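Local structure of putative N-acetylmuramoyl-L-alanine amidase,autolysin cwp6 (Peptoclostridium difficile, 5J72) at residues Y544-D549 with G553-A558; E310-G315 with K355-D360; E165-G170 with D376-G381; P131-A136 with S148-K153; K260-N265 with S277-E282. The protein is probably a zinc-dependent N-acetylmuramoyl-L-alanine amidase (autolysin) of the cell wall, with three CWB2 domains as its wall-anchoring module. All blocks are in the same frame, centred on the assembly; numbering follows the deposited sequence.

Interaction 1 of 5, residues Y544-D549 with G553-A558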
# COMPACT_ATOMS: atom_id res chain seq x y z
N TYR A 544 30.58 17.99 -9.58
CA TYR A 544 31.96 17.89 -9.14
C TYR A 544 32.42 16.50 -9.21
O TYR A 544 31.65 15.58 -8.85
CB TYR A 544 32.09 18.36 -7.69
CG TYR A 544 31.93 19.85 -7.61
CD1 TYR A 544 30.70 20.43 -7.42
CD2 TYR A 544 33.03 20.70 -7.82
CE1 TYR A 544 30.53 21.80 -7.43
CE2 TYR A 544 32.88 22.07 -7.84
CZ TYR A 544 31.63 22.62 -7.65
OH TYR A 544 31.44 23.97 -7.71
N TYR A 545 33.66 16.27 -9.62
CA TYR A 545 34.15 14.90 -9.66
C TYR A 545 35.58 14.89 -9.04
O TYR A 545 36.04 15.96 -8.69
CB TYR A 545 34.10 14.32 -11.10
CG TYR A 545 34.99 15.08 -12.07
CD1 TYR A 545 34.59 16.32 -12.60
CD2 TYR A 545 36.23 14.58 -12.45
CE1 TYR A 545 35.43 17.03 -13.46
CE2 TYR A 545 37.06 15.28 -13.32
CZ TYR A 545 36.66 16.50 -13.82
OH TYR A 545 37.50 17.16 -14.69
N LYS A 546 36.23 13.74 -8.89
CA LYS A 546 37.52 13.71 -8.18
C LYS A 546 38.66 14.31 -9.04
O LYS A 546 38.77 14.00 -10.23
CB LYS A 546 37.86 12.29 -7.81
CG LYS A 546 36.93 11.64 -6.80
CD LYS A 546 37.45 10.31 -6.43
CE LYS A 546 36.64 9.68 -5.36
NZ LYS A 546 37.24 8.37 -4.87
N VAL A 547 39.49 15.17 -8.44
CA VAL A 547 40.58 15.81 -9.17
C VAL A 547 41.50 14.77 -9.80
O VAL A 547 41.97 15.00 -10.90
CB VAL A 547 41.33 16.78 -8.20
CG1 VAL A 547 42.12 15.98 -7.18
CG2 VAL A 547 42.23 17.73 -9.00
N LYS A 548 41.74 13.64 -9.16
CA LYS A 548 42.61 12.60 -9.71
C LYS A 548 42.18 12.15 -11.12
O LYS A 548 43.00 11.62 -11.86
CB LYS A 548 42.63 11.40 -8.76
CG LYS A 548 41.51 10.38 -9.00
CD LYS A 548 41.63 9.21 -8.06
CE LYS A 548 40.72 8.09 -8.49
NZ LYS A 548 40.83 6.93 -7.59
N ASP A 549 40.89 12.34 -11.48
CA ASP A 549 40.35 11.94 -12.79
C ASP A 549 40.21 13.17 -13.70
O ASP A 549 39.50 13.10 -14.70
CB ASP A 549 38.94 11.27 -12.63
CG ASP A 549 38.96 9.95 -11.88
OD1 ASP A 549 40.02 9.32 -11.83
OD2 ASP A 549 37.89 9.55 -11.32
N GLY A 553 38.74 9.31 -16.05
CA GLY A 553 38.53 8.32 -14.98
C GLY A 553 37.02 8.13 -14.73
O GLY A 553 36.21 8.90 -15.26
N THR A 554 36.66 7.11 -13.95
CA THR A 554 35.27 6.79 -13.66
C THR A 554 34.46 8.01 -13.22
O THR A 554 33.37 8.18 -13.75
CB THR A 554 35.20 5.70 -12.56
OG1 THR A 554 35.98 4.57 -13.01
CG2 THR A 554 33.75 5.22 -12.28
N THR A 555 34.97 8.88 -12.32
CA THR A 555 34.13 10.00 -11.87
C THR A 555 33.98 11.05 -12.89
O THR A 555 32.99 11.77 -12.92
CB THR A 555 34.62 10.58 -10.50
OG1 THR A 555 35.83 11.34 -10.68
CG2 THR A 555 34.91 9.48 -9.51
N LYS A 556 34.96 11.20 -13.77
CA LYS A 556 34.78 12.18 -14.85
C LYS A 556 33.70 11.65 -15.87
O LYS A 556 32.91 12.42 -16.38
CB LYS A 556 36.14 12.39 -15.61
CG LYS A 556 36.04 13.56 -16.56
CD LYS A 556 37.37 13.75 -17.34
CE LYS A 556 37.37 15.14 -17.99
NZ LYS A 556 38.71 15.43 -18.56
N THR A 557 33.74 10.35 -16.18
CA THR A 557 32.76 9.77 -17.11
C THR A 557 31.36 9.88 -16.46
O THR A 557 30.39 10.27 -17.12
CB THR A 557 33.11 8.31 -17.37
OG1 THR A 557 34.41 8.27 -18.00
CG2 THR A 557 32.08 7.64 -18.27
N ALA A 558 31.29 9.53 -15.18
CA ALA A 558 30.01 9.60 -14.43
C ALA A 558 29.48 11.00 -14.49
O ALA A 558 28.33 11.21 -14.84
CB ALA A 558 30.25 9.18 -12.97

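Interaction 2 of 5, residues E310-G315 with K355-D360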
# COMPACT_ATOMS: atom_id res chain seq x y z
N GLU A 310 -16.57 14.59 6.71
CA GLU A 310 -15.18 14.67 6.26
C GLU A 310 -15.06 14.30 4.82
O GLU A 310 -15.80 13.45 4.37
CB GLU A 310 -14.27 13.65 7.03
CG GLU A 310 -14.12 13.90 8.52
CD GLU A 310 -13.56 12.68 9.24
OE1 GLU A 310 -14.08 12.34 10.31
OE2 GLU A 310 -12.59 12.06 8.74
N ALA A 311 -14.15 14.98 4.07
CA ALA A 311 -13.86 14.66 2.67
C ALA A 311 -12.34 14.63 2.54
O ALA A 311 -11.64 15.53 3.04
CB ALA A 311 -14.44 15.68 1.72
N TYR A 312 -11.81 13.63 1.87
CA TYR A 312 -10.37 13.51 1.63
C TYR A 312 -10.17 13.50 0.17
O TYR A 312 -11.05 13.06 -0.55
CB TYR A 312 -9.80 12.21 2.24
CG TYR A 312 -9.85 12.24 3.74
CD1 TYR A 312 -10.96 11.77 4.42
CD2 TYR A 312 -8.79 12.78 4.48
CE1 TYR A 312 -11.04 11.83 5.81
CE2 TYR A 312 -8.86 12.85 5.87
CZ TYR A 312 -9.98 12.38 6.52
OH TYR A 312 -10.10 12.46 7.89
N TYR A 313 -9.04 14.03 -0.31
CA TYR A 313 -8.73 14.09 -1.74
C TYR A 313 -7.48 13.29 -2.01
O TYR A 313 -6.40 13.67 -1.53
CB TYR A 313 -8.50 15.58 -2.15
CG TYR A 313 -9.62 16.46 -1.65
CD1 TYR A 313 -10.79 16.61 -2.40
CD2 TYR A 313 -9.52 17.12 -0.43
CE1 TYR A 313 -11.84 17.40 -1.92
CE2 TYR A 313 -10.57 17.90 0.04
CZ TYR A 313 -11.72 18.03 -0.70
OH TYR A 313 -12.79 18.76 -0.20
N ILE A 314 -7.57 12.23 -2.80
CA ILE A 314 -6.41 11.40 -3.07
C ILE A 314 -5.95 11.73 -4.47
O ILE A 314 -6.65 11.41 -5.41
CB ILE A 314 -6.77 9.85 -2.98
CG1 ILE A 314 -7.58 9.55 -1.69
CG2 ILE A 314 -5.48 8.97 -3.05
CD1 ILE A 314 -6.89 9.99 -0.35
N GLY A 315 -4.80 12.36 -4.62
CA GLY A 315 -4.37 12.75 -5.96
C GLY A 315 -3.74 14.15 -5.89
O GLY A 315 -4.09 14.93 -5.01
N LYS A 355 1.20 6.00 5.29
CA LYS A 355 1.66 6.85 6.38
C LYS A 355 0.55 7.66 7.01
O LYS A 355 0.50 7.80 8.24
CB LYS A 355 2.78 7.79 5.80
CG LYS A 355 3.16 8.93 6.73
CD LYS A 355 3.91 10.04 5.88
CE LYS A 355 2.91 10.79 5.01
NZ LYS A 355 3.56 11.83 4.16
N THR A 356 -0.38 8.17 6.21
CA THR A 356 -1.43 9.01 6.76
C THR A 356 -2.59 8.29 7.40
O THR A 356 -3.05 8.69 8.48
CB THR A 356 -2.00 9.80 5.58
OG1 THR A 356 -0.93 10.59 5.02
CG2 THR A 356 -3.19 10.73 5.96
N PHE A 357 -3.07 7.24 6.75
CA PHE A 357 -4.29 6.52 7.22
C PHE A 357 -4.03 5.30 8.04
O PHE A 357 -5.00 4.75 8.59
CB PHE A 357 -5.16 6.16 5.97
CG PHE A 357 -5.67 7.43 5.30
CD1 PHE A 357 -5.20 7.82 4.08
CD2 PHE A 357 -6.62 8.24 5.92
CE1 PHE A 357 -5.65 8.99 3.46
CE2 PHE A 357 -7.07 9.42 5.30
CZ PHE A 357 -6.59 9.77 4.08
N TYR A 358 -2.77 4.82 8.15
CA TYR A 358 -2.43 3.67 8.99
C TYR A 358 -1.19 4.18 9.86
O TYR A 358 -0.08 3.65 9.74
CB TYR A 358 -1.98 2.45 8.13
CG TYR A 358 -3.15 1.92 7.33
CD1 TYR A 358 -3.96 0.90 7.83
CD2 TYR A 358 -3.49 2.48 6.09
CE1 TYR A 358 -5.08 0.46 7.12
CE2 TYR A 358 -4.60 2.04 5.38
CZ TYR A 358 -5.39 1.02 5.89
OH TYR A 358 -6.42 0.54 5.13
N PRO A 359 -1.41 5.16 10.72
CA PRO A 359 -0.40 5.76 11.58
C PRO A 359 0.21 4.83 12.62
O PRO A 359 1.32 5.08 13.06
CB PRO A 359 -1.14 6.93 12.22
CG PRO A 359 -2.51 6.47 12.31
CD PRO A 359 -2.73 5.76 11.00
N ASP A 360 -0.49 3.78 13.04
CA ASP A 360 0.08 2.91 14.05
C ASP A 360 1.42 2.35 13.63
O ASP A 360 1.63 1.99 12.47
CB ASP A 360 -0.87 1.74 14.32
CG ASP A 360 -2.19 2.09 15.01
OD1 ASP A 360 -2.36 3.25 15.40
OD2 ASP A 360 -3.04 1.20 15.15

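Interaction 3 of 5, residues E165-G170 with D376-G381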
# COMPACT_ATOMS: atom_id res chain seq x y z
N GLU A 165 -11.27 -8.26 -16.55
CA GLU A 165 -10.34 -7.60 -17.48
C GLU A 165 -10.71 -6.13 -17.56
O GLU A 165 -10.01 -5.38 -18.21
CB GLU A 165 -10.35 -8.28 -18.88
CG GLU A 165 -10.26 -9.81 -18.82
CD GLU A 165 -8.90 -10.36 -18.37
OE1 GLU A 165 -7.97 -9.55 -18.17
OE2 GLU A 165 -8.76 -11.61 -18.22
N LEU A 166 -11.81 -5.69 -16.94
CA LEU A 166 -12.16 -4.28 -16.88
C LEU A 166 -12.13 -3.95 -15.40
O LEU A 166 -13.02 -3.24 -14.90
CB LEU A 166 -13.57 -3.84 -17.32
CG LEU A 166 -14.00 -4.09 -18.74
CD1 LEU A 166 -15.53 -3.97 -18.66
CD2 LEU A 166 -13.41 -3.06 -19.72
N ALA A 167 -11.14 -4.44 -14.69
CA ALA A 167 -11.12 -4.23 -13.26
C ALA A 167 -11.19 -2.75 -12.83
O ALA A 167 -11.72 -2.48 -11.76
CB ALA A 167 -9.88 -4.89 -12.68
N ALA A 168 -10.69 -1.79 -13.66
CA ALA A 168 -10.71 -0.37 -13.27
C ALA A 168 -12.10 0.06 -12.94
O ALA A 168 -12.29 1.04 -12.22
CB ALA A 168 -10.16 0.51 -14.38
N ASP A 169 -13.08 -0.69 -13.42
CA ASP A 169 -14.47 -0.37 -13.14
C ASP A 169 -14.89 -0.76 -11.74
O ASP A 169 -15.76 -0.12 -11.18
CB ASP A 169 -15.36 -1.07 -14.15
CG ASP A 169 -15.68 -0.17 -15.33
OD1 ASP A 169 -15.98 -0.71 -16.42
OD2 ASP A 169 -15.64 1.07 -15.15
N GLY A 170 -14.29 -1.79 -11.15
CA GLY A 170 -14.66 -2.17 -9.80
C GLY A 170 -13.80 -1.51 -8.74
O GLY A 170 -13.78 -1.94 -7.61
N ASP A 376 -5.60 -7.25 -8.81
CA ASP A 376 -5.26 -7.99 -7.59
C ASP A 376 -5.52 -7.12 -6.37
O ASP A 376 -5.84 -7.65 -5.30
CB ASP A 376 -3.79 -8.44 -7.62
CG ASP A 376 -3.57 -9.71 -8.46
OD1 ASP A 376 -4.58 -10.31 -8.94
OD2 ASP A 376 -2.40 -10.09 -8.66
N SER A 377 -5.32 -5.78 -6.48
CA SER A 377 -5.57 -4.92 -5.31
C SER A 377 -7.07 -4.81 -5.10
O SER A 377 -7.54 -4.64 -3.98
CB SER A 377 -4.97 -3.53 -5.52
OG SER A 377 -3.56 -3.66 -5.47
N ILE A 378 -7.85 -4.86 -6.19
CA ILE A 378 -9.32 -4.79 -6.03
C ILE A 378 -9.82 -6.06 -5.30
O ILE A 378 -10.56 -5.95 -4.35
CB ILE A 378 -10.00 -4.75 -7.44
CG1 ILE A 378 -9.79 -3.38 -8.08
CG2 ILE A 378 -11.52 -4.93 -7.29
CD1 ILE A 378 -10.26 -3.40 -9.52
N THR A 379 -9.36 -7.25 -5.74
CA THR A 379 -9.88 -8.45 -5.05
C THR A 379 -9.30 -8.57 -3.63
O THR A 379 -9.94 -9.14 -2.77
CB THR A 379 -9.63 -9.69 -5.88
OG1 THR A 379 -8.20 -9.78 -6.12
CG2 THR A 379 -10.41 -9.64 -7.19
N ALA A 380 -8.10 -8.03 -3.37
CA ALA A 380 -7.56 -8.10 -2.01
C ALA A 380 -8.27 -7.11 -1.12
O ALA A 380 -8.26 -7.26 0.10
CB ALA A 380 -6.05 -7.77 -2.06
N GLY A 381 -8.89 -6.08 -1.71
CA GLY A 381 -9.48 -5.02 -0.89
C GLY A 381 -10.43 -5.46 0.20
O GLY A 381 -10.31 -5.00 1.35

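Interaction 4 of 5, residues P131-A136 with S148-K153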
# COMPACT_ATOMS: atom_id res chain seq x y z
N PRO A 131 5.93 -13.74 9.20
CA PRO A 131 5.47 -14.85 8.35
C PRO A 131 4.67 -14.36 7.11
O PRO A 131 3.91 -13.39 7.21
CB PRO A 131 4.58 -15.68 9.31
CG PRO A 131 4.12 -14.65 10.38
CD PRO A 131 5.39 -13.82 10.56
N VAL A 132 4.82 -15.03 5.98
CA VAL A 132 4.14 -14.65 4.75
C VAL A 132 3.08 -15.66 4.42
O VAL A 132 3.35 -16.87 4.38
CB VAL A 132 5.22 -14.59 3.64
CG1 VAL A 132 4.63 -14.43 2.25
CG2 VAL A 132 6.19 -13.44 3.93
N LYS A 133 1.85 -15.17 4.15
CA LYS A 133 0.78 -16.08 3.70
C LYS A 133 0.55 -15.74 2.23
O LYS A 133 0.16 -14.62 1.92
CB LYS A 133 -0.46 -15.83 4.58
CG LYS A 133 -1.69 -16.57 4.00
CD LYS A 133 -1.67 -18.03 4.42
CE LYS A 133 -2.86 -18.78 3.82
NZ LYS A 133 -2.69 -20.23 4.01
N LYS A 134 0.77 -16.66 1.31
CA LYS A 134 0.59 -16.34 -0.10
C LYS A 134 -0.83 -16.72 -0.59
O LYS A 134 -1.26 -17.84 -0.38
CB LYS A 134 1.64 -17.09 -0.93
CG LYS A 134 1.56 -16.73 -2.39
CD LYS A 134 2.73 -17.28 -3.16
CE LYS A 134 2.69 -16.74 -4.56
NZ LYS A 134 3.51 -17.58 -5.46
N LEU A 135 -1.54 -15.79 -1.22
CA LEU A 135 -2.93 -16.01 -1.72
C LEU A 135 -2.84 -15.79 -3.19
O LEU A 135 -2.88 -14.64 -3.67
CB LEU A 135 -3.92 -14.98 -1.05
CG LEU A 135 -3.91 -15.06 0.48
CD1 LEU A 135 -4.88 -13.93 1.12
CD2 LEU A 135 -4.38 -16.52 0.96
N ALA A 136 -2.73 -16.87 -3.96
CA ALA A 136 -2.55 -16.66 -5.38
C ALA A 136 -2.84 -17.89 -6.18
O ALA A 136 -2.68 -18.99 -5.65
CB ALA A 136 -1.07 -16.32 -5.61
N SER A 148 -10.90 -15.30 -1.33
CA SER A 148 -12.25 -15.67 -0.89
C SER A 148 -12.17 -16.82 0.16
O SER A 148 -12.77 -16.76 1.24
CB SER A 148 -13.06 -16.10 -2.15
OG SER A 148 -14.34 -16.52 -1.69
N LYS A 149 -11.37 -17.85 -0.12
CA LYS A 149 -11.20 -18.99 0.83
C LYS A 149 -10.55 -18.57 2.07
O LYS A 149 -10.81 -19.13 3.13
CB LYS A 149 -10.36 -20.08 0.17
CG LYS A 149 -11.18 -20.81 -0.85
CD LYS A 149 -10.32 -21.82 -1.63
CE LYS A 149 -11.27 -22.54 -2.59
NZ LYS A 149 -10.58 -23.54 -3.49
N GLN A 150 -9.67 -17.58 1.99
CA GLN A 150 -9.03 -17.10 3.21
C GLN A 150 -9.95 -16.36 4.13
O GLN A 150 -9.94 -16.62 5.35
CB GLN A 150 -7.84 -16.16 2.84
CG GLN A 150 -7.00 -15.73 4.05
CD GLN A 150 -6.28 -16.93 4.69
OE1 GLN A 150 -6.03 -17.96 4.03
NE2 GLN A 150 -5.88 -16.76 5.96
N GLY A 151 -10.77 -15.41 3.63
CA GLY A 151 -11.56 -14.65 4.60
C GLY A 151 -13.00 -15.15 4.75
O GLY A 151 -13.74 -14.71 5.65
N TRP A 152 -13.40 -16.09 3.86
CA TRP A 152 -14.82 -16.59 3.85
C TRP A 152 -14.80 -18.10 3.71
O TRP A 152 -15.51 -18.71 2.89
CB TRP A 152 -15.57 -15.92 2.62
CG TRP A 152 -15.69 -14.45 2.83
CD1 TRP A 152 -16.75 -13.78 3.40
CD2 TRP A 152 -14.69 -13.44 2.52
NE1 TRP A 152 -16.48 -12.42 3.44
CE2 TRP A 152 -15.23 -12.19 2.90
CE3 TRP A 152 -13.41 -13.48 1.97
CZ2 TRP A 152 -14.52 -10.97 2.73
CZ3 TRP A 152 -12.69 -12.28 1.81
CH2 TRP A 152 -13.26 -11.05 2.17
N LYS A 153 -13.99 -18.75 4.56
CA LYS A 153 -13.89 -20.22 4.46
C LYS A 153 -15.25 -20.85 4.79
O LYS A 153 -15.64 -21.87 4.20
CB LYS A 153 -12.82 -20.71 5.47
CG LYS A 153 -12.66 -22.24 5.38
CD LYS A 153 -12.09 -22.59 4.03
CE LYS A 153 -11.96 -24.08 3.87
O HOH W 1 -5.35 -20.92 4.30

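Interaction 5 of 5, residues K260-N265 with S277-E282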
# COMPACT_ATOMS: atom_id res chain seq x y z
N LYS A 260 -18.53 10.36 5.32
CA LYS A 260 -17.15 10.63 4.96
C LYS A 260 -16.94 10.16 3.52
O LYS A 260 -17.51 9.12 3.14
CB LYS A 260 -16.21 9.86 5.92
CG LYS A 260 -14.84 9.60 5.32
CD LYS A 260 -13.75 9.35 6.45
CE LYS A 260 -14.23 8.59 7.63
NZ LYS A 260 -13.06 8.13 8.50
N ILE A 261 -16.17 10.89 2.71
CA ILE A 261 -15.90 10.41 1.37
C ILE A 261 -14.40 10.55 1.07
O ILE A 261 -13.71 11.40 1.61
CB ILE A 261 -16.71 11.15 0.27
CG1 ILE A 261 -16.43 12.67 0.28
CG2 ILE A 261 -18.22 10.85 0.47
CD1 ILE A 261 -17.13 13.37 -0.90
N TYR A 262 -13.91 9.65 0.22
CA TYR A 262 -12.55 9.67 -0.24
C TYR A 262 -12.71 9.93 -1.71
O TYR A 262 -13.25 9.10 -2.41
CB TYR A 262 -11.87 8.30 -0.01
CG TYR A 262 -11.67 8.02 1.48
CD1 TYR A 262 -10.56 8.52 2.16
CD2 TYR A 262 -12.58 7.27 2.19
CE1 TYR A 262 -10.36 8.26 3.50
CE2 TYR A 262 -12.41 7.02 3.56
CZ TYR A 262 -11.28 7.52 4.20
OH TYR A 262 -11.08 7.34 5.54
N ILE A 263 -12.21 11.09 -2.21
CA ILE A 263 -12.38 11.42 -3.63
C ILE A 263 -11.15 11.09 -4.46
O ILE A 263 -10.00 11.33 -4.02
CB ILE A 263 -12.66 12.95 -3.69
CG1 ILE A 263 -14.00 13.26 -3.00
CG2 ILE A 263 -12.68 13.40 -5.14
CD1 ILE A 263 -14.17 14.78 -2.71
N ALA A 264 -11.35 10.56 -5.63
CA ALA A 264 -10.25 10.32 -6.58
C ALA A 264 -10.77 10.74 -7.97
O ALA A 264 -12.00 10.79 -8.20
CB ALA A 264 -9.84 8.83 -6.63
N ASN A 265 -9.83 11.05 -8.89
CA ASN A 265 -10.21 11.42 -10.26
C ASN A 265 -10.62 10.11 -10.97
O ASN A 265 -9.84 9.20 -11.02
CB ASN A 265 -9.04 12.12 -10.95
CG ASN A 265 -9.45 12.64 -12.30
OD1 ASN A 265 -9.92 11.86 -13.13
ND2 ASN A 265 -9.31 13.95 -12.57
N SER A 277 -8.45 2.34 -1.32
CA SER A 277 -9.48 1.28 -1.26
C SER A 277 -9.50 0.53 0.08
O SER A 277 -10.58 0.30 0.66
CB SER A 277 -9.18 0.24 -2.36
OG SER A 277 -9.94 0.64 -3.47
N SER A 278 -8.33 0.14 0.59
CA SER A 278 -8.38 -0.64 1.82
C SER A 278 -8.85 0.23 2.95
O SER A 278 -9.52 -0.28 3.86
CB SER A 278 -7.01 -1.29 2.16
OG SER A 278 -6.02 -0.31 2.44
N LYS A 279 -8.56 1.51 2.90
CA LYS A 279 -8.92 2.35 4.03
C LYS A 279 -10.45 2.70 3.94
O LYS A 279 -11.18 2.62 4.95
CB LYS A 279 -8.05 3.61 3.96
CG LYS A 279 -8.52 4.69 4.96
CD LYS A 279 -8.45 4.16 6.43
CE LYS A 279 -8.73 5.31 7.40
NZ LYS A 279 -9.24 4.83 8.71
N ALA A 280 -10.89 3.08 2.75
CA ALA A 280 -12.32 3.34 2.52
C ALA A 280 -13.11 2.03 2.92
O ALA A 280 -14.21 2.09 3.46
CB ALA A 280 -12.54 3.63 1.01
N GLY A 281 -12.51 0.83 2.60
CA GLY A 281 -13.18 -0.43 2.94
C GLY A 281 -13.25 -0.64 4.44
O GLY A 281 -14.30 -1.06 4.95
N GLU A 282 -12.18 -0.38 5.15
CA GLU A 282 -12.19 -0.56 6.62
C GLU A 282 -13.21 0.40 7.26
O GLU A 282 -13.92 0.01 8.18
CB GLU A 282 -10.77 -0.22 7.19
CG GLU A 282 -10.75 -0.25 8.69
CD GLU A 282 -9.38 0.16 9.27
OE1 GLU A 282 -8.36 -0.12 8.63
OE2 GLU A 282 -9.36 0.73 10.39

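Interaction 1 of 5, residues Y544-D549 with G553-A558
Tyr545 runs alongside Lys556 and crosses Thr555 at a slant. CB sits 3.3 Å from Thr555 O and nearly as close to Thr555 OG1, which lies at the edge of the ring. CD2 then reaches Lys556 CA, and CE2 comes 3.8 Å from Lys556 CB. Over one face lies Lys556 CG, 4.2 Å from the ring centroid, in a CH-pi contact. The two side chains run the same way, so the extended lysine follows the ring until its CE is 3.9 Å from Tyr545 OH; the ammonium goes on to the carbonyl of Lys550. A long aliphatic chain ending in a charge suits this place, its methylenes running along the ring while NZ finds a polar partner. All this closes the loop from strand 541-544 into helix 554-569 of the amidase domain, an alpha/beta fold, with Gly553 as N-cap residue. The polar side of the turn centres on Thr555 OG1, held between its own N and carbonyl carbon (chi1 73°). It accepts from Lys546 N at 3.0 Å and donates to Asp549 OD2 at 2.8 Å, on the anti side of the carboxylate. Asp549 OD2 takes a second bond, from Thr555 N at 3.2 Å, this one from above the carboxylate plane. Two donors from one residue grip this oxygen and help orient the carboxylate, and a negative charge beside the first turn of a helix is probably favoured by the helix dipole. Gly553 suits its site because, lacking a side chain, it lets Asp549 CG approach its CA to 3.5 Å.

Interaction 2 of 5, residues E310-G315 with K355-D360
Two neighbouring CWB2 domains meet where Phe357, on the last turn of helix 346-357 in the third, drives its ring edge into the face of Tyr312 on strand 308-314 of the second. That strand is one of four in the domain's parallel sheet. The aromatic pair is T-shaped: the centroids lie 5.3 Å apart and the planes stand at 83°. Phe357 leads with its far corner, CZ coming 3.7 Å from Tyr312 CD2, while its CE2 hangs 3.8 Å above the tyrosine plane, displaced toward the rim rather than centred. The slightly positive hydrogens of one ring edge thus meet the electron-rich face of the other, the usual attraction of a T-shaped pair. Tyr262, from the adjacent strand, meets that same face of Tyr312 with its ring nearly parallel. Two residues along the strand, Ile314 CD1 touches Phe357 CE1 at 4.1 Å in an oblique approach. The isoleucine's CG1 branch lies beside its backbone N, and a second turn at chi2 (-56°) then brings CD1 to the phenylalanine. Thr356 lays its CG2 methyl over a face of the Phe357 ring, and Ile276 and Val341 also pack against this side chain, so a large flat apolar residue fits the site. Tyrosine suits the strand position because its ring can serve as an apolar platform while its hydroxyl meets a polar partner: Tyr312 OH donates to Glu310 OE2, two residues back on the strand, over 2.7 Å, reaching the carboxylate oxygen on its anti side and 32° out of plane.

Interaction 3 of 5, residues E165-G170 with D376-G381
Ile378 and Gly170 mark the closest approach of the two backbones, their CA atoms 7.0 Å apart, where a short 3-10 turn faces the side of helix 375-387. The turn follows strand 158-163 in the first CWB2 domain, and the helix belongs to the third, so this is an interdomain contact within the wall-anchoring module, between chain segments more than two hundred residues apart. One side chain carries it from the helix. Ile378 points toward the turn and divides its two branches between different residues. The longer branch, with CG1 beside the backbone N and CD1 extended beyond it (chi2 171°), ends against Ala167, its CD1 lying 3.5 Å from Ala167 CB. CD1 is also modelled very close to the carbonyl oxygen of Ala167, too close to be trusted in detail. The shorter branch lies beside the carbonyl carbon and turns its CG2 methyl toward Gly170. A beta-branched residue is well suited here, since its two arms can touch two residues of the turn at once, while the small residues Ala167 and Gly170 let the turn lie low against the helix. Asp169, poorly ordered, makes a long, weak ion pair with Arg241. Other sides of the helix are also enclosed: Thr379 packs on Ala144 and Ile147 of helix 140-151, and Ser377 on Ile391 and Ile393 of a strand of the third domain. With no hydrogen bond crossing between the segments, the joint rests on van der Waals packing, including the CG2 methyl of Ile378 set 3.8 Å from Gly170 O.

Interaction 4 of 5, residues P131-A136 with S148-K153
The carboxamide of Gln150 is the flat group of this contact, and Lys133 and Leu135 both come to the same side of it. Lys133 CE, 3.3 Å from Gln150 OE1, lies well above the amide plane, and Leu135 CD2, 3.8 Å from the same oxygen, lies on that side of the plane too, off toward the oxygen. At the end of the helix a second flat group, the Trp152 indole, has Ser148 O at its edge, and its NE1 bonds to Asp181 O. The elements joined are strand 128-135 and helix 140-151, the helix lying in the first CWB2 domain; the strand also pairs in parallel with strand 411-418 of the third. Leu135 is the buried partner. Its two methyls meet the base of the glutamine at right angles, CD1 lying 4.0 Å from Gln150 CG and CD2 4.0 Å from Gln150 CB, while Leu383 and Tyr416 close around the leucine from the third domain. Gln150 suits the border between this apolar floor and solvent: its methylenes cover leucine, and a bend at chi2 (65°) lifts the polar end toward Lys133. Lysine likewise spans the border, its own chain bent at chi2, which sets CE beside OE1 with the ammonium farther out. Gly151, with no side chain, fits where the indole of Trp152 folds back over the backbone. No direct hydrogen bond joins the two segments; instead one water mediates, accepting from Lys133 NZ at 2.8 Å and donating to Gln150 OE1 at 3.0 Å.

Interaction 5 of 5, residues K260-N265 with S277-E282
Two residues ahead of Tyr262, which meets both Lys279 and Ala280 of the helix, Lys260 points the same way and sends NZ to a salt bridge with Asp283. Lys279 NZ pairs with the other carboxylate oxygen of that aspartate, so the two ammonium groups, 5.1 Å apart, share a counter-ion that probably offsets their repulsion. Tyr262 carries the contact. With CG beside its backbone N (chi1 -68°), the ring extends toward the helix and is met obliquely: CD2 lies 3.8 Å from Ala280 CB, and CE2 is equally near the same residue's CA. Farther out, Tyr262 OH comes 3.6 Å from Lys279 CE, where the lysine, bent at chi2 (61°), crosses the phenol; the hydroxyl itself bonds to Asp283. Alanine suits the helix here, its small methyl letting the ring approach the backbone. Next toward the helix comes Ala264, which packs on Asp272 and Ala273, one turn and more before the segment 277-282. Asn265 ends the strand, its amide bonded to Ser319 O and Ala268 N. Strand 260-265, helix 270-283 and strand 287-290 form a beta-alpha-beta crossover of the second CWB2 domain's parallel sheet.

Interactions 2 and 5 are neighbours, with centres about 9 Å apart: strands 308-314 and 260-265 lie side by side in one sheet, and Tyr358 OH reaches Ser278 OG. Interaction 5 packs a helix on its own sheet, whereas interactions 2 and 3 join the third CWB2 domain to the second and first. Interactions 3 and 5 are buried; 1, 2 and 4 are only partly so. Chemistry follows place: apolar branches in 3, an aromatic edge on a face in 2, a tyrosine and two lysines sharing one aspartate in 5, and a water bridge beside a leucine in 4. Interaction 1, about 45 Å or more from the others between centres, is in the amidase domain and alone has direct hydrogen bonds between its segments.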